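Local structure of putative histidinol-phosphate aminotransferase (Burkholderia pseudomallei, 3P1T) at the interface of chains A and B. The protein is a putative aminotransferase dependent on pyridoxal 5'-phosphate, which probably moves the amino group between L-histidinol phosphate and 2-oxoglutarate in histidine biosynthesis. Numbering follows the deposited sequence. Chains: chain A/B, Putative histidinol-phosphate aminotransferase.

Contact 1: the interface of chains A and B. Residues chain A 20, 25-27, 319; chain B 46-48.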
# COMPACT_ATOMS: atom_id res chain seq x y z
N CYS A 20 -10.26 -19.71 15.96
CA CYS A 20 -9.69 -19.66 14.61
C CYS A 20 -8.20 -19.94 14.69
O CYS A 20 -7.42 -19.16 15.26
CB CYS A 20 -9.97 -18.33 13.89
SG CYS A 20 -9.44 -18.28 12.14
N GLU A 25 -2.18 -16.38 12.48
CA GLU A 25 -2.10 -15.05 13.09
C GLU A 25 -1.47 -15.13 14.49
O GLU A 25 -1.49 -16.20 15.12
CB GLU A 25 -3.51 -14.43 13.18
CG GLU A 25 -4.16 -14.11 11.84
CD GLU A 25 -5.68 -14.03 11.85
OE1 GLU A 25 -6.32 -14.89 12.49
OE2 GLU A 25 -6.23 -13.15 11.15
N ASN A 26 -0.89 -14.01 14.96
CA ASN A 26 -0.36 -13.93 16.33
C ASN A 26 -1.59 -13.87 17.25
O ASN A 26 -2.42 -12.97 17.04
CB ASN A 26 0.59 -12.73 16.49
CG ASN A 26 1.19 -12.58 17.86
OD1 ASN A 26 0.52 -12.71 18.89
ND2 ASN A 26 2.45 -12.22 17.91
N PRO A 27 -1.80 -14.84 18.18
CA PRO A 27 -3.06 -14.86 18.94
C PRO A 27 -3.08 -13.96 20.17
O PRO A 27 -4.15 -13.80 20.79
CB PRO A 27 -3.15 -16.32 19.39
CG PRO A 27 -1.74 -16.74 19.57
CD PRO A 27 -0.96 -16.01 18.50
N ARG A 319 -3.26 -19.58 21.42
CA ARG A 319 -3.01 -19.58 22.87
C ARG A 319 -3.36 -20.97 23.46
O ARG A 319 -4.01 -21.79 22.81
CB ARG A 319 -3.81 -18.47 23.56
CG ARG A 319 -3.15 -17.09 23.51
CD ARG A 319 -4.13 -15.99 23.90
NE ARG A 319 -5.11 -15.75 22.83
CZ ARG A 319 -6.37 -16.17 22.84
NH1 ARG A 319 -6.86 -16.82 23.89
NH2 ARG A 319 -7.17 -15.91 21.81
N ASN B 46 -3.47 -7.46 14.73
CA ASN B 46 -2.87 -8.80 14.64
C ASN B 46 -3.68 -9.74 13.73
O ASN B 46 -3.21 -10.85 13.45
CB ASN B 46 -2.76 -9.42 16.05
CG ASN B 46 -4.06 -9.61 16.80
OD1 ASN B 46 -4.94 -8.75 16.82
ND2 ASN B 46 -4.18 -10.71 17.49
N ARG B 47 -4.88 -9.31 13.29
CA ARG B 47 -5.78 -10.10 12.46
C ARG B 47 -6.01 -9.46 11.09
O ARG B 47 -6.10 -8.23 10.98
CB ARG B 47 -7.16 -10.25 13.16
CG ARG B 47 -7.17 -10.81 14.59
CD ARG B 47 -6.94 -12.30 14.69
NE ARG B 47 -6.95 -12.75 16.08
CZ ARG B 47 -6.71 -13.99 16.47
NH1 ARG B 47 -6.42 -14.93 15.58
NH2 ARG B 47 -6.74 -14.30 17.76
N TYR B 48 -6.17 -10.30 10.05
CA TYR B 48 -6.44 -9.80 8.70
C TYR B 48 -7.84 -9.12 8.67
O TYR B 48 -8.78 -9.64 9.29
CB TYR B 48 -6.33 -10.93 7.66
CG TYR B 48 -4.92 -11.41 7.43
CD1 TYR B 48 -4.03 -10.69 6.63
CD2 TYR B 48 -4.48 -12.62 7.97
CE1 TYR B 48 -2.72 -11.13 6.42
CE2 TYR B 48 -3.17 -13.07 7.76
CZ TYR B 48 -2.30 -12.33 6.98
OH TYR B 48 -1.01 -12.78 6.73
O HOH W 1 -8.59 -12.18 10.29
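The loop of chain A that follows strand 19-20 meets the loop of chain B between 3-10 helix 42-44 and helix 52-64: A:Glu25 and A:Asn26 face B:Asn46, B:Arg47 and B:Tyr48. A:Glu25 extends beyond CG and crosses the B:Arg47 side chain at about a right angle, using its two carboxylate oxygens for different jobs. OE1 takes a hydrogen bond and salt bridge from the guanidinium nitrogen NH1 of B:Arg47 at 3.1 Å. OE1 and CD of A:Glu25 meet the edge of the guanidinium in that group's plane, whereas NH1 comes on OE1 from well above the carboxylate plane, the two planes being 78° apart. B:Arg47 bends at chi2 (-75°), which brings its CD across the glutamate head, 3.6 Å from CD of A:Glu25. The other oxygen, OE2, accepts the backbone N of B:Tyr48 at 3.1 Å on its anti side, close to the carboxylate plane. A water shared by OE2 of A:Glu25 and the carbonyl O of B:Tyr48, 2.7 Å from the latter, adds a second link. Held at both oxygens, the carboxylate has little freedom to rotate, and the nearby arginine would be expected to favour its ionised form. Beside it, B:Asn46 holds CG between its backbone N and carbonyl carbon (chi1 60°), turning the amide towards chain A. Its ND2 gives a nearly straight hydrogen bond, 2.9 Å, to the backbone O of A:Asn26, coming in nearly along the C=O axis and within its own amide plane. NH2 of B:Arg47 reaches past A:Pro27, 3.9 Å from its CA. In this aminotransferase family the tyrosine of such an Asn-Arg-Tyr stretch typically serves the neighbouring subunit's cofactor phosphate, and this grip probably helps place it. The site lies where the loop after strand 19-20, near the N-terminus of one subunit, meets the loop leading into helix 52-64 of the other, at the two-fold symmetric dimer interface.

Contact 2: the interface of chains A and B. Residues chain A 26-28, 30, 35, 201; chain B 42-46.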
# COMPACT_ATOMS: atom_id res chain seq x y z
N ASN A 26 -0.89 -14.01 14.96
CA ASN A 26 -0.36 -13.93 16.33
C ASN A 26 -1.59 -13.87 17.25
O ASN A 26 -2.42 -12.97 17.04
CB ASN A 26 0.59 -12.73 16.49
CG ASN A 26 1.19 -12.58 17.86
OD1 ASN A 26 0.52 -12.71 18.89
ND2 ASN A 26 2.45 -12.22 17.91
N PRO A 27 -1.80 -14.84 18.18
CA PRO A 27 -3.06 -14.86 18.94
C PRO A 27 -3.08 -13.96 20.17
O PRO A 27 -4.15 -13.80 20.79
CB PRO A 27 -3.15 -16.32 19.39
CG PRO A 27 -1.74 -16.74 19.57
CD PRO A 27 -0.96 -16.01 18.50
N GLU A 28 -1.92 -13.37 20.52
CA GLU A 28 -1.78 -12.50 21.70
C GLU A 28 -2.47 -11.17 21.50
O GLU A 28 -2.68 -10.73 20.37
CB GLU A 28 -0.29 -12.24 22.04
CG GLU A 28 0.60 -13.47 22.11
CD GLU A 28 0.17 -14.65 22.98
OE1 GLU A 28 -0.49 -14.44 24.02
OE2 GLU A 28 0.54 -15.79 22.62
N VAL A 30 -2.72 -7.12 21.41
CA VAL A 30 -1.80 -6.10 20.89
C VAL A 30 -1.26 -5.32 22.09
O VAL A 30 -2.05 -4.85 22.91
CB VAL A 30 -2.51 -5.20 19.84
CG1 VAL A 30 -1.54 -4.15 19.29
CG2 VAL A 30 -3.08 -6.05 18.70
N GLN A 35 -0.44 0.10 20.70
CA GLN A 35 -1.74 0.76 20.52
C GLN A 35 -1.63 2.27 20.76
O GLN A 35 -2.18 3.04 19.97
CB GLN A 35 -2.82 0.17 21.44
CG GLN A 35 -3.13 -1.31 21.17
CD GLN A 35 -4.36 -1.82 21.87
OE1 GLN A 35 -5.42 -1.19 21.86
NE2 GLN A 35 -4.28 -3.02 22.42
N GLY A 201 3.12 -9.47 14.98
CA GLY A 201 1.70 -9.19 15.18
C GLY A 201 1.07 -8.05 14.39
O GLY A 201 0.09 -7.46 14.85
N ALA B 42 -6.78 -0.42 16.39
CA ALA B 42 -5.43 -0.68 16.89
C ALA B 42 -5.37 -1.95 17.74
O ALA B 42 -4.36 -2.63 17.73
CB ALA B 42 -4.93 0.50 17.70
N ALA B 43 -6.46 -2.31 18.41
CA ALA B 43 -6.51 -3.50 19.26
C ALA B 43 -6.66 -4.82 18.45
O ALA B 43 -6.55 -5.91 19.03
CB ALA B 43 -7.66 -3.36 20.24
N ARG B 44 -6.88 -4.73 17.14
CA ARG B 44 -7.08 -5.90 16.28
C ARG B 44 -6.13 -5.92 15.05
O ARG B 44 -6.40 -6.64 14.10
CB ARG B 44 -8.54 -5.94 15.79
CG ARG B 44 -9.53 -6.23 16.90
CD ARG B 44 -10.95 -6.08 16.38
NE ARG B 44 -11.79 -5.31 17.29
N ILE B 45 -4.98 -5.20 15.11
CA ILE B 45 -4.02 -5.14 14.00
C ILE B 45 -3.32 -6.51 13.78
O ILE B 45 -2.72 -6.70 12.73
CB ILE B 45 -2.96 -4.02 14.17
CG1 ILE B 45 -2.11 -4.22 15.43
CG2 ILE B 45 -3.63 -2.66 14.11
CD1 ILE B 45 -0.98 -3.27 15.59
N ASN B 46 -3.47 -7.46 14.73
CA ASN B 46 -2.87 -8.80 14.64
C ASN B 46 -3.68 -9.74 13.73
O ASN B 46 -3.21 -10.85 13.45
CB ASN B 46 -2.76 -9.42 16.05
CG ASN B 46 -4.06 -9.61 16.80
OD1 ASN B 46 -4.94 -8.75 16.82
ND2 ASN B 46 -4.18 -10.71 17.49
O HOH W 2 -5.59 -6.78 21.59
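With CG1 of A:Val30 anti to the backbone N (chi1 -179°) and CG1 of B:Ile45 set between its own N and carbonyl carbon (chi1 61°), the two branched side chains meet across the subunit boundary at about a right angle. This is part of the dimer interface of a class I/II, pyridoxal-phosphate-dependent aminotransferase. CG1 of A:Val30 lies 3.8 Å from CD1 of B:Ile45, and both valine methyls also face the isoleucine CG1. The other methyl, CG2, turns towards the backbone of 3-10 helix 42-44 and sits 3.5 Å from the carbonyl O of B:Ala43, so that the valine rests against the carbonyls of B:Ala42 and B:Ala43 and the side chain of B:Ile45. The B:Ala43 carbonyl does polar work too. A water lies 2.9 Å from the backbone N of A:Val30 and also bonds to O of B:Ala43, joining the two main chains beside the methyl packing. A:Gln35, on helix 32-41, extends beyond CG and brings its flat amide over B:Ala43, the carboxamide CD 3.8 Å from CA of the alanine. Its rotation is fixed from within chain A, where NE2 donates to the backbone O of A:Val30 at 2.9 Å; the oxygen lies in the amide plane of the glutamine, while NE2 stands above the carbonyl plane of the valine. That bond leaves OE1 turned towards the methyl CB of B:Ala43, at 3.5 Å. At the other end, B:Asn46 enters between A:Gly201 and the A:Asn26 to A:Glu28 backbone, its CB 3.7 Å from the carbonyl O of A:Gly201 and its ND2 also near O of A:Glu28. A:Gly201 follows strand 190-195 in the Ser-Lys-Ser-Tyr-Gly loop, which in this family carries the cofactor-binding lysine. Within chain A, OD1 of A:Asn26 accepts N of A:Glu28 at 3.0 Å in the plane of its carbonyl, bracing the turn through A:Pro27 that presents the A:Asn26 backbone to chain B.

About 7 Å separates the C-alpha centres of contacts 1 and 2, and they share A:Asn26, A:Pro27 and B:Asn46, making them neighbouring halves of one patch. Contact 1 is mainly ionic and polar; contact 2 continues it as methyl and backbone packing along the preceding residues of chain B. B:Asn46 belongs to both. Because the interface is two-fold symmetric, the same patch recurs with the chains exchanged. Dimers are usual in this family, with each active site drawing on both subunits, so the pair probably helps keep the loops near the cofactor pocket in register.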